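Local coordinates for protein 2-hydroxy-3-oxopropionate reductase (Polaromonas sp. JS666, PDB 4DLL) that probably catalyses the NAD(P)H-dependent reduction of 2-hydroxy-3-oxopropionate (tartronate semialdehyde) to D-glycerate, at residues Gly40-Pro45 with Val155-Gly160; Arg48-Cys51 with Ala56-Val59; Ala88-Ser93 with Leu177-Val182; Ala99-Val104 with Ser118-Met123. All blocks are in the same frame, centred on the assembly; numbering follows the deposited sequence.

From the N terminus, the glycine-rich turn at 40-45 opens contact 1, which closes only at helix 153-159. Within that long loop, contact 2 folds helix 43-52 back onto strand 56-60, closing the shortest loop of the four. Contact 3 starts on strand 90-93 and closes at helix 170-183, beyond the end of contact 1, so these two cross along the chain. Contact 4, helix 98-107 against strand 119-122, is nested inside both. Contacts 2 and 3 meet through Leu50 and Leu179, whereas contacts 3 and 4 use neighbouring strands of one sheet, as the backbone bonds of Val91 to Leu119 and Leu121 attest.

Contact 1 of 4, residues Gly40-Pro45 with Val155-Gly160; sequences GSMGLP and VGAEQG
Met42 and Pro45 belong to the strand-turn-helix element of the nucleotide-binding domain, where Gly40 and Gly43 fit a Rossmann-type GxGxxG pattern; Met42 rests on Ala157, and Pro45 on Ala157 and Glu158, of helix 153-159. Met42, present as selenomethionine, occupies the N-cap position of helix 43-52, and Pro45 lies in its first turn, where a residue without an N-H costs the helix no bond. The backbones come close here: the CA atoms of Pro45 and Glu158 are 5.1 Å apart. One methyl group serves two partners, since Ala157 CB lies 3.7 Å from Met42 CB and 3.9 Å from Pro45 CG. The selenomethionine touches mainly with the root of its chain; a bend at its last torsion (chi3 -81°) accompanies an end that leads away from helix 153-159. The proline ring reaches further along that helix, with Pro45 CB 3.6 Å from Glu158 CG and 3.9 Å from Ala157 C. Glu158 meets the ring through CG, crossing it obliquely, while the extended chain beyond CG (chi2 -177°) leads the carboxylate away from the proline; Glu158 as a residue is exposed. Leu44, just before the proline, packs instead on helix 64-71. Further along helix 43-52, Arg49 NE makes a weak hydrogen bond to Glu158 O. Between the two segments themselves no hydrogen bond forms and the close approaches are carbon to carbon, so shape fit and van der Waals packing alone join the turn to the helix here.

Contact 2 of 4, residues Arg48-Cys51 with Ala56-Val59; sequences RRLC and ALQV
Leu50 and Leu57 form the tight part of this contact, with Leu50 CD2 3.7 Å from Leu57 CD1 and the two side chains crossing at about a right angle. The other branch of Leu57 meets the next helix residue more loosely: Cys51 SG stands 4.1 Å from Leu57 CD2. Both branches are thus engaged, an outcome of a first torsion that sets Leu57 CG opposite the backbone N (chi1 -176°), so that one methyl of the fork goes to Leu50 and the other to Cys51. Leu50 is buried on further sides as well, touching Ile34 and Phe36 of strand 33-37 and Leu179, Val182 and Phe183 of helix 170-183. Topologically this is the closing half of a beta-alpha-beta unit, strand 33-37, helix 43-52 and strand 56-60, at the start of the Rossmann-type domain. The return is short, and the CA atoms of Cys51 and Ala56 approach to 6.4 Å. Toward solvent the contact thins out. Cys51 is only partly covered, Ala56 is exposed with its CB directed away from the helix, and the CB of Arg48 is likewise directed away from the strand. Gln58 OE1 hydrogen-bonds to His78 NE2 of the neighbouring strand 76-78.

Contact 3 of 4, residues Ala88-Ser93 with Leu177-Val182; sequences ADIVVS and LPLLKV
Strand 90-93 and helix segment 177-182 are separated by a full side-chain layer: their nearest CA atoms, those of Ile90 and Leu179, are 8.7 Å apart. The strand is regularly extended, while the helix is kinked where the backbone N atoms of Pro178 and Leu179 lack a bond to the preceding turn; Lys181 N to Leu177 O, at 2.7 Å, continues the helical bonding. Between the two backbones, Leu179 supplies the whole helix side of the contact. Its CD2 methyl lies 4.1 Å from Ile90 CG2 and likewise 4.1 Å from Val92 CG2, so one branch bridges two residues on the same strand face. The approaches differ: Val92 and Leu179 meet tip to tip, whereas Ile90 and Leu179 slide past each other in opposite directions. For Ile90 the touching methyl is the branch opposite its backbone N, its longer CG1 arm having turned beside that N (chi1 -59°). Val91 points away from the helix. Leu179 also packs on Leu50 and Leu121, which places helix 170-183 over central parallel strands beside helix 43-52, the layered helix-on-sheet packing of a Rossmann-type domain.

Contact 4 of 4, residues Ala99-Val104 with Ser118-Met123; sequences AVVQDV and SLFLDM
Val101 and Asp122 are brought together by first torsions that both put a branch opposite the backbone N: CG1 of Val101 (chi1 167°) and the carboxylate carbon of Asp122 (chi1 -157°). The side chains approach from opposite directions, and the oxygen Asp122 OD2 settles against the fork of the valine, 3.6 Å from Val101 CG1 and 3.7 Å from Val101 CG2. These are packing distances to carbon. The other oxygen, Asp122 OD1, makes a weak hydrogen bond to Ala124 N, just past the strand end. Val101 CG1 also reaches the end of the Phe120 ring, 4.3 Å from Phe120 CZ, in an oblique approach. Two residues apart on strand 119-122, Phe120 and Asp122 face helix 98-107, while Leu121 between them packs on helix 170-183; the strand therefore lies within a sheet covered by helices on both faces, as expected of a Rossmann-type domain. The CA atoms of Val101 and Asp122 stand 8.8 Å apart, leaving these few side chains to span the layer. Ser93 of the adjoining strand 90-93 touches Val101, Phe120 and Asp122. On another flank, the Phe120 ring meets that of His145 with their planes at about 25°.

Contact 1 of 4, residues Gly40-Pro45 with Val155-Gly160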
loop_
_atom_site.group_PDB
_atom_site.type_symbol
_atom_site.label_atom_id
_atom_site.label_comp_id
_atom_site.label_asym_id
_atom_site.label_seq_id
_atom_site.Cartn_x
_atom_site.Cartn_y
_atom_site.Cartn_z
ATOM N N GLY A 40 1.424 -25.921 -5.956
ATOM C CA GLY A 40 1.886 -24.622 -5.417
ATOM C C GLY A 40 1.154 -24.275 -4.132
ATOM O O GLY A 40 0.813 -25.169 -3.350
ATOM N N SER A 41 0.834 -22.992 -3.939
ATOM C CA SER A 41 0.285 -22.531 -2.669
ATOM C C SER A 41 -1.269 -22.568 -2.548
ATOM O O SER A 41 -1.815 -22.555 -1.460
ATOM C CB SER A 41 0.852 -21.134 -2.357
HETATM N N MSE A 42 -1.974 -22.635 -3.661
HETATM C CA MSE A 42 -3.404 -22.427 -3.639
HETATM C C MSE A 42 -4.047 -23.411 -4.577
HETATM O O MSE A 42 -5.222 -23.265 -4.962
HETATM C CB MSE A 42 -3.704 -20.997 -4.068
HETATM C CG MSE A 42 -3.044 -20.006 -3.124
HETATM SE SE MSE A 42 -3.030 -18.233 -3.777
HETATM C CE MSE A 42 -1.523 -18.337 -4.973
ATOM N N GLY A 43 -3.274 -24.430 -4.923
ATOM C CA GLY A 43 -3.686 -25.424 -5.898
ATOM C C GLY A 43 -5.034 -26.073 -5.618
ATOM O O GLY A 43 -5.824 -26.272 -6.549
ATOM N N LEU A 44 -5.282 -26.392 -4.342
ATOM C CA LEU A 44 -6.479 -27.127 -3.952
ATOM C C LEU A 44 -7.784 -26.371 -4.179
ATOM O O LEU A 44 -8.699 -26.904 -4.818
ATOM C CB LEU A 44 -6.387 -27.583 -2.496
ATOM C CG LEU A 44 -6.656 -29.057 -2.284
ATOM C CD1 LEU A 44 -5.373 -29.795 -2.694
ATOM C CD2 LEU A 44 -7.015 -29.289 -0.786
ATOM N N PRO A 45 -7.879 -25.144 -3.637
ATOM C CA PRO A 45 -9.086 -24.338 -3.852
ATOM C C PRO A 45 -9.322 -24.087 -5.354
ATOM O O PRO A 45 -10.483 -24.105 -5.820
ATOM C CB PRO A 45 -8.778 -23.032 -3.103
ATOM C CG PRO A 45 -7.353 -23.144 -2.603
ATOM C CD PRO A 45 -6.993 -24.553 -2.612
ATOM N N VAL A 155 -7.922 -16.693 0.204
ATOM C CA VAL A 155 -9.372 -16.527 -0.036
ATOM C C VAL A 155 -9.789 -16.004 -1.431
ATOM O O VAL A 155 -10.932 -16.250 -1.893
ATOM C CB VAL A 155 -10.122 -15.793 1.107
ATOM C CG1 VAL A 155 -11.110 -16.751 1.772
ATOM C CG2 VAL A 155 -9.124 -15.177 2.146
ATOM N N GLY A 156 -8.886 -15.322 -2.118
ATOM C CA GLY A 156 -9.082 -15.085 -3.547
ATOM C C GLY A 156 -9.160 -16.408 -4.302
ATOM O O GLY A 156 -9.991 -16.589 -5.188
ATOM N N ALA A 157 -8.290 -17.339 -3.924
ATOM C CA ALA A 157 -8.286 -18.681 -4.470
ATOM C C ALA A 157 -9.639 -19.381 -4.211
ATOM O O ALA A 157 -10.308 -19.809 -5.146
ATOM C CB ALA A 157 -7.079 -19.476 -3.939
ATOM N N GLU A 158 -10.086 -19.406 -2.965
ATOM C CA GLU A 158 -11.392 -19.992 -2.652
ATOM C C GLU A 158 -12.586 -19.235 -3.281
ATOM O O GLU A 158 -13.505 -19.867 -3.780
ATOM C CB GLU A 158 -11.512 -20.184 -1.133
ATOM C CG GLU A 158 -10.328 -21.053 -0.548
ATOM C CD GLU A 158 -10.417 -21.351 0.956
ATOM O OE1 GLU A 158 -11.286 -20.758 1.654
ATOM O OE2 GLU A 158 -9.606 -22.195 1.447
ATOM N N GLN A 159 -12.523 -17.914 -3.370
ATOM C CA GLN A 159 -13.668 -17.094 -3.865
ATOM C C GLN A 159 -13.699 -16.792 -5.334
ATOM O O GLN A 159 -14.715 -16.194 -5.859
ATOM C CB GLN A 159 -13.726 -15.758 -3.117
ATOM N N GLY A 160 -12.592 -17.158 -6.014
ATOM C CA GLY A 160 -12.395 -16.876 -7.445
ATOM C C GLY A 160 -12.224 -15.402 -7.693
ATOM O O GLY A 160 -12.756 -14.842 -8.667
#

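Contact 2 of 4, residues Arg48-Cys51 with Ala56-Val59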
loop_
_atom_site.group_PDB
_atom_site.type_symbol
_atom_site.label_atom_id
_atom_site.label_comp_id
_atom_site.label_asym_id
_atom_site.label_seq_id
_atom_site.Cartn_x
_atom_site.Cartn_y
_atom_site.Cartn_z
ATOM N N ARG A 48 -10.941 -27.118 -7.086
ATOM C CA ARG A 48 -12.296 -27.359 -6.692
ATOM C C ARG A 48 -13.232 -26.411 -7.493
ATOM O O ARG A 48 -14.287 -26.830 -7.968
ATOM C CB ARG A 48 -12.367 -27.220 -5.169
ATOM C CG ARG A 48 -13.745 -27.114 -4.503
ATOM C CD ARG A 48 -13.667 -26.007 -3.423
ATOM N NE ARG A 48 -14.795 -26.032 -2.495
ATOM N N ARG A 49 -12.812 -25.166 -7.726
ATOM C CA ARG A 49 -13.640 -24.301 -8.556
ATOM C C ARG A 49 -13.617 -24.821 -9.977
ATOM O O ARG A 49 -14.574 -24.656 -10.728
ATOM C CB ARG A 49 -13.184 -22.855 -8.502
ATOM C CG ARG A 49 -13.022 -22.317 -7.098
ATOM C CD ARG A 49 -12.935 -20.821 -7.103
ATOM N NE ARG A 49 -14.245 -20.228 -6.883
ATOM C CZ ARG A 49 -15.002 -19.637 -7.815
ATOM N NH1 ARG A 49 -14.589 -19.532 -9.077
ATOM N NH2 ARG A 49 -16.185 -19.128 -7.471
ATOM N N LEU A 50 -12.514 -25.473 -10.324
ATOM C CA LEU A 50 -12.326 -26.003 -11.642
ATOM C C LEU A 50 -13.292 -27.156 -11.929
ATOM O O LEU A 50 -14.020 -27.147 -12.925
ATOM C CB LEU A 50 -10.886 -26.472 -11.799
ATOM C CG LEU A 50 -10.398 -26.372 -13.216
ATOM C CD1 LEU A 50 -10.587 -24.930 -13.626
ATOM C CD2 LEU A 50 -8.947 -26.755 -13.256
ATOM N N CYS A 51 -13.281 -28.143 -11.046
ATOM C CA CYS A 51 -14.260 -29.236 -11.103
ATOM C C CYS A 51 -15.683 -28.671 -11.012
ATOM O O CYS A 51 -16.506 -29.002 -11.834
ATOM C CB CYS A 51 -13.977 -30.274 -10.035
ATOM S SG CYS A 51 -12.226 -30.723 -10.033
ATOM N N ALA A 56 -12.684 -31.267 -16.601
ATOM C CA ALA A 56 -12.127 -32.517 -16.124
ATOM C C ALA A 56 -10.639 -32.312 -15.769
ATOM O O ALA A 56 -9.906 -31.602 -16.450
ATOM C CB ALA A 56 -12.332 -33.644 -17.156
ATOM N N LEU A 57 -10.196 -32.926 -14.695
ATOM C CA LEU A 57 -8.911 -32.531 -14.170
ATOM C C LEU A 57 -7.973 -33.697 -13.978
ATOM O O LEU A 57 -8.348 -34.668 -13.316
ATOM C CB LEU A 57 -9.135 -31.812 -12.832
ATOM C CG LEU A 57 -7.884 -31.232 -12.170
ATOM C CD1 LEU A 57 -7.292 -30.091 -13.033
ATOM C CD2 LEU A 57 -8.211 -30.798 -10.713
ATOM N N GLN A 58 -6.770 -33.583 -14.556
ATOM C CA GLN A 58 -5.669 -34.518 -14.296
ATOM C C GLN A 58 -4.614 -33.772 -13.518
ATOM O O GLN A 58 -4.433 -32.574 -13.705
ATOM C CB GLN A 58 -5.011 -35.028 -15.589
ATOM C CG GLN A 58 -5.924 -35.394 -16.777
ATOM C CD GLN A 58 -6.948 -36.496 -16.444
ATOM O OE1 GLN A 58 -6.624 -37.515 -15.785
ATOM N NE2 GLN A 58 -8.188 -36.284 -16.879
ATOM N N VAL A 59 -3.897 -34.489 -12.667
ATOM C CA VAL A 59 -2.927 -33.904 -11.795
ATOM C C VAL A 59 -1.660 -34.760 -11.762
ATOM O O VAL A 59 -1.754 -35.957 -11.762
ATOM C CB VAL A 59 -3.477 -33.833 -10.323
ATOM C CG1 VAL A 59 -2.414 -33.233 -9.379
ATOM C CG2 VAL A 59 -4.755 -33.027 -10.237
#

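Contact 3 of 4, residues Ala88-Ser93 with Leu177-Val182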
loop_
_atom_site.group_PDB
_atom_site.type_symbol
_atom_site.label_atom_id
_atom_site.label_comp_id
_atom_site.label_asym_id
_atom_site.label_seq_id
_atom_site.Cartn_x
_atom_site.Cartn_y
_atom_site.Cartn_z
ATOM N N ALA A 88 -4.302 -33.249 -22.381
ATOM C CA ALA A 88 -4.791 -31.957 -21.906
ATOM C C ALA A 88 -4.923 -30.990 -23.048
ATOM O O ALA A 88 -4.093 -30.976 -23.964
ATOM C CB ALA A 88 -3.869 -31.371 -20.866
ATOM N N ASP A 89 -5.977 -30.191 -22.968
ATOM C CA ASP A 89 -6.129 -28.966 -23.760
ATOM C C ASP A 89 -5.279 -27.841 -23.178
ATOM O O ASP A 89 -4.680 -27.094 -23.922
ATOM C CB ASP A 89 -7.595 -28.523 -23.716
ATOM C CG ASP A 89 -8.526 -29.559 -24.301
ATOM O OD1 ASP A 89 -8.223 -30.073 -25.383
ATOM O OD2 ASP A 89 -9.551 -29.873 -23.671
ATOM N N ILE A 90 -5.282 -27.708 -21.849
ATOM C CA ILE A 90 -4.530 -26.680 -21.137
ATOM C C ILE A 90 -3.737 -27.374 -20.006
ATOM O O ILE A 90 -4.309 -28.117 -19.199
ATOM C CB ILE A 90 -5.439 -25.598 -20.620
ATOM C CG1 ILE A 90 -6.211 -24.931 -21.800
ATOM C CG2 ILE A 90 -4.637 -24.595 -19.789
ATOM C CD1 ILE A 90 -6.947 -23.620 -21.431
ATOM N N VAL A 91 -2.425 -27.198 -20.000
ATOM C CA VAL A 91 -1.608 -27.685 -18.893
ATOM C C VAL A 91 -1.170 -26.513 -18.015
ATOM O O VAL A 91 -0.540 -25.581 -18.497
ATOM C CB VAL A 91 -0.401 -28.478 -19.416
ATOM C CG1 VAL A 91 0.636 -28.757 -18.265
ATOM C CG2 VAL A 91 -0.881 -29.794 -20.085
ATOM N N VAL A 92 -1.528 -26.561 -16.737
ATOM C CA VAL A 92 -1.215 -25.503 -15.793
ATOM C C VAL A 92 -0.089 -25.944 -14.864
ATOM O O VAL A 92 -0.294 -26.863 -14.058
ATOM C CB VAL A 92 -2.450 -25.138 -14.962
ATOM C CG1 VAL A 92 -2.169 -23.950 -14.072
ATOM C CG2 VAL A 92 -3.644 -24.848 -15.893
ATOM N N SER A 93 1.089 -25.315 -14.989
ATOM C CA SER A 93 2.165 -25.462 -13.963
ATOM C C SER A 93 2.038 -24.593 -12.677
ATOM O O SER A 93 1.949 -23.372 -12.716
ATOM C CB SER A 93 3.572 -25.300 -14.588
ATOM O OG SER A 93 4.512 -24.860 -13.608
ATOM N N LEU A 177 -8.996 -17.503 -21.621
ATOM C CA LEU A 177 -9.659 -16.611 -20.719
ATOM C C LEU A 177 -10.754 -17.329 -19.929
ATOM O O LEU A 177 -10.864 -17.098 -18.708
ATOM C CB LEU A 177 -10.158 -15.316 -21.434
ATOM C CG LEU A 177 -10.720 -14.158 -20.574
ATOM C CD1 LEU A 177 -9.782 -13.752 -19.455
ATOM C CD2 LEU A 177 -11.103 -12.865 -21.391
ATOM N N PRO A 178 -11.551 -18.228 -20.598
ATOM C CA PRO A 178 -12.598 -18.918 -19.834
ATOM C C PRO A 178 -11.994 -19.702 -18.656
ATOM O O PRO A 178 -12.580 -19.728 -17.558
ATOM C CB PRO A 178 -13.246 -19.870 -20.874
ATOM C CG PRO A 178 -13.104 -19.129 -22.163
ATOM C CD PRO A 178 -11.660 -18.521 -22.037
ATOM N N LEU A 179 -10.837 -20.355 -18.855
ATOM C CA LEU A 179 -10.246 -21.076 -17.695
ATOM C C LEU A 179 -9.810 -20.057 -16.660
ATOM O O LEU A 179 -10.050 -20.246 -15.442
ATOM C CB LEU A 179 -9.077 -21.938 -18.090
ATOM C CG LEU A 179 -8.536 -22.561 -16.795
ATOM C CD1 LEU A 179 -9.451 -23.696 -16.427
ATOM C CD2 LEU A 179 -7.106 -22.996 -16.935
ATOM N N LEU A 180 -9.252 -18.936 -17.158
ATOM C CA LEU A 180 -8.772 -17.914 -16.278
ATOM C C LEU A 180 -9.854 -17.310 -15.407
ATOM O O LEU A 180 -9.636 -17.199 -14.216
ATOM C CB LEU A 180 -7.981 -16.849 -17.029
ATOM C CG LEU A 180 -6.651 -17.417 -17.549
ATOM C CD1 LEU A 180 -5.852 -16.382 -18.255
ATOM C CD2 LEU A 180 -5.852 -18.117 -16.528
ATOM N N LYS A 181 -11.015 -16.965 -16.000
ATOM C CA LYS A 181 -12.172 -16.412 -15.257
ATOM C C LYS A 181 -12.620 -17.232 -14.063
ATOM O O LYS A 181 -13.183 -16.702 -13.100
ATOM C CB LYS A 181 -13.398 -16.218 -16.158
ATOM C CG LYS A 181 -13.122 -15.678 -17.469
ATOM C CD LYS A 181 -13.334 -14.208 -17.553
ATOM C CE LYS A 181 -13.897 -13.830 -18.938
ATOM N NZ LYS A 181 -14.244 -12.351 -19.035
ATOM N N VAL A 182 -12.433 -18.540 -14.124
ATOM C CA VAL A 182 -12.764 -19.401 -13.000
ATOM C C VAL A 182 -11.933 -18.986 -11.767
ATOM O O VAL A 182 -12.390 -19.108 -10.619
ATOM C CB VAL A 182 -12.522 -20.907 -13.360
ATOM C CG1 VAL A 182 -12.805 -21.834 -12.184
ATOM C CG2 VAL A 182 -13.388 -21.338 -14.512
#

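Contact 4 of 4, residues Ala99-Val104 with Ser118-Met123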
loop_
_atom_site.group_PDB
_atom_site.type_symbol
_atom_site.label_atom_id
_atom_site.label_comp_id
_atom_site.label_asym_id
_atom_site.label_seq_id
_atom_site.Cartn_x
_atom_site.Cartn_y
_atom_site.Cartn_z
ATOM N N ALA A 99 14.048 -23.921 -12.600
ATOM C CA ALA A 99 14.775 -25.211 -12.771
ATOM C C ALA A 99 13.826 -26.395 -12.811
ATOM O O ALA A 99 13.908 -27.266 -13.689
ATOM C CB ALA A 99 15.793 -25.426 -11.629
ATOM N N VAL A 100 12.948 -26.430 -11.807
ATOM C CA VAL A 100 11.916 -27.471 -11.706
ATOM C C VAL A 100 11.049 -27.452 -12.958
ATOM O O VAL A 100 10.790 -28.508 -13.546
ATOM C CB VAL A 100 11.047 -27.314 -10.399
ATOM C CG1 VAL A 100 10.058 -28.475 -10.214
ATOM C CG2 VAL A 100 11.930 -27.216 -9.164
ATOM N N VAL A 101 10.632 -26.252 -13.385
ATOM C CA VAL A 101 9.787 -26.161 -14.577
ATOM C C VAL A 101 10.513 -26.728 -15.803
ATOM O O VAL A 101 9.944 -27.543 -16.512
ATOM C CB VAL A 101 9.207 -24.757 -14.831
ATOM C CG1 VAL A 101 8.624 -24.672 -16.256
ATOM C CG2 VAL A 101 8.111 -24.481 -13.864
ATOM N N GLN A 102 11.777 -26.342 -16.002
ATOM C CA GLN A 102 12.619 -26.832 -17.087
ATOM C C GLN A 102 12.685 -28.351 -17.072
ATOM O O GLN A 102 12.480 -28.992 -18.096
ATOM C CB GLN A 102 14.020 -26.223 -16.946
ATOM C CG GLN A 102 15.212 -27.051 -17.568
ATOM C CD GLN A 102 15.778 -26.449 -18.848
ATOM O OE1 GLN A 102 15.707 -25.230 -19.074
ATOM N NE2 GLN A 102 16.370 -27.306 -19.688
ATOM N N ASP A 103 12.982 -28.907 -15.893
ATOM C CA ASP A 103 13.163 -30.338 -15.719
ATOM C C ASP A 103 11.885 -31.078 -16.098
ATOM O O ASP A 103 11.865 -31.872 -17.054
ATOM C CB ASP A 103 13.548 -30.659 -14.276
ATOM C CG ASP A 103 14.010 -32.094 -14.110
ATOM O OD1 ASP A 103 15.236 -32.335 -14.222
ATOM O OD2 ASP A 103 13.153 -32.989 -13.911
ATOM N N VAL A 104 10.806 -30.788 -15.382
ATOM C CA VAL A 104 9.482 -31.327 -15.749
ATOM C C VAL A 104 9.106 -31.245 -17.257
ATOM O O VAL A 104 8.685 -32.244 -17.860
ATOM C CB VAL A 104 8.361 -30.743 -14.868
ATOM C CG1 VAL A 104 7.015 -31.364 -15.243
ATOM C CG2 VAL A 104 8.665 -31.049 -13.426
ATOM N N SER A 118 -2.439 -27.453 -27.929
ATOM C CA SER A 118 -2.633 -27.354 -26.510
ATOM C C SER A 118 -1.929 -26.080 -26.007
ATOM O O SER A 118 -1.041 -25.540 -26.678
ATOM C CB SER A 118 -2.070 -28.615 -25.810
ATOM O OG SER A 118 -0.661 -28.728 -26.041
ATOM N N LEU A 119 -2.265 -25.668 -24.801
ATOM C CA LEU A 119 -1.695 -24.479 -24.196
ATOM C C LEU A 119 -1.040 -24.832 -22.863
ATOM O O LEU A 119 -1.576 -25.641 -22.121
ATOM C CB LEU A 119 -2.800 -23.441 -23.910
ATOM C CG LEU A 119 -2.947 -22.293 -24.913
ATOM C CD1 LEU A 119 -3.659 -22.792 -26.208
ATOM C CD2 LEU A 119 -3.646 -21.082 -24.318
ATOM N N PHE A 120 0.083 -24.176 -22.573
ATOM C CA PHE A 120 0.768 -24.305 -21.324
ATOM C C PHE A 120 0.710 -22.980 -20.578
ATOM O O PHE A 120 1.139 -21.989 -21.092
ATOM C CB PHE A 120 2.203 -24.730 -21.564
ATOM C CG PHE A 120 3.037 -24.874 -20.315
ATOM C CD1 PHE A 120 3.766 -23.792 -19.826
ATOM C CD2 PHE A 120 3.176 -26.100 -19.696
ATOM C CE1 PHE A 120 4.602 -23.892 -18.685
ATOM C CE2 PHE A 120 3.998 -26.242 -18.549
ATOM C CZ PHE A 120 4.716 -25.120 -18.041
ATOM N N LEU A 121 0.149 -23.001 -19.371
ATOM C CA LEU A 121 -0.029 -21.831 -18.515
ATOM C C LEU A 121 0.973 -21.950 -17.405
ATOM O O LEU A 121 0.850 -22.862 -16.581
ATOM C CB LEU A 121 -1.451 -21.798 -17.925
ATOM C CG LEU A 121 -2.477 -20.885 -18.625
ATOM C CD1 LEU A 121 -2.491 -21.024 -20.113
ATOM C CD2 LEU A 121 -3.878 -21.069 -18.091
ATOM N N ASP A 122 1.962 -21.058 -17.379
ATOM C CA ASP A 122 2.885 -21.023 -16.258
ATOM C C ASP A 122 2.502 -19.992 -15.218
ATOM O O ASP A 122 2.520 -18.790 -15.470
ATOM C CB ASP A 122 4.354 -20.887 -16.668
ATOM C CG ASP A 122 5.289 -21.419 -15.564
ATOM O OD1 ASP A 122 4.842 -21.454 -14.370
ATOM O OD2 ASP A 122 6.440 -21.847 -15.875
HETATM N N MSE A 123 2.104 -20.524 -14.065
HETATM C CA MSE A 123 1.752 -19.765 -12.870
HETATM C C MSE A 123 2.889 -19.747 -11.897
HETATM O O MSE A 123 2.926 -18.888 -11.055
HETATM C CB MSE A 123 0.579 -20.399 -12.155
HETATM C CG MSE A 123 -0.633 -20.421 -13.003
HETATM SE SE MSE A 123 -2.208 -20.594 -11.866
HETATM C CE MSE A 123 -3.376 -19.276 -13.008
#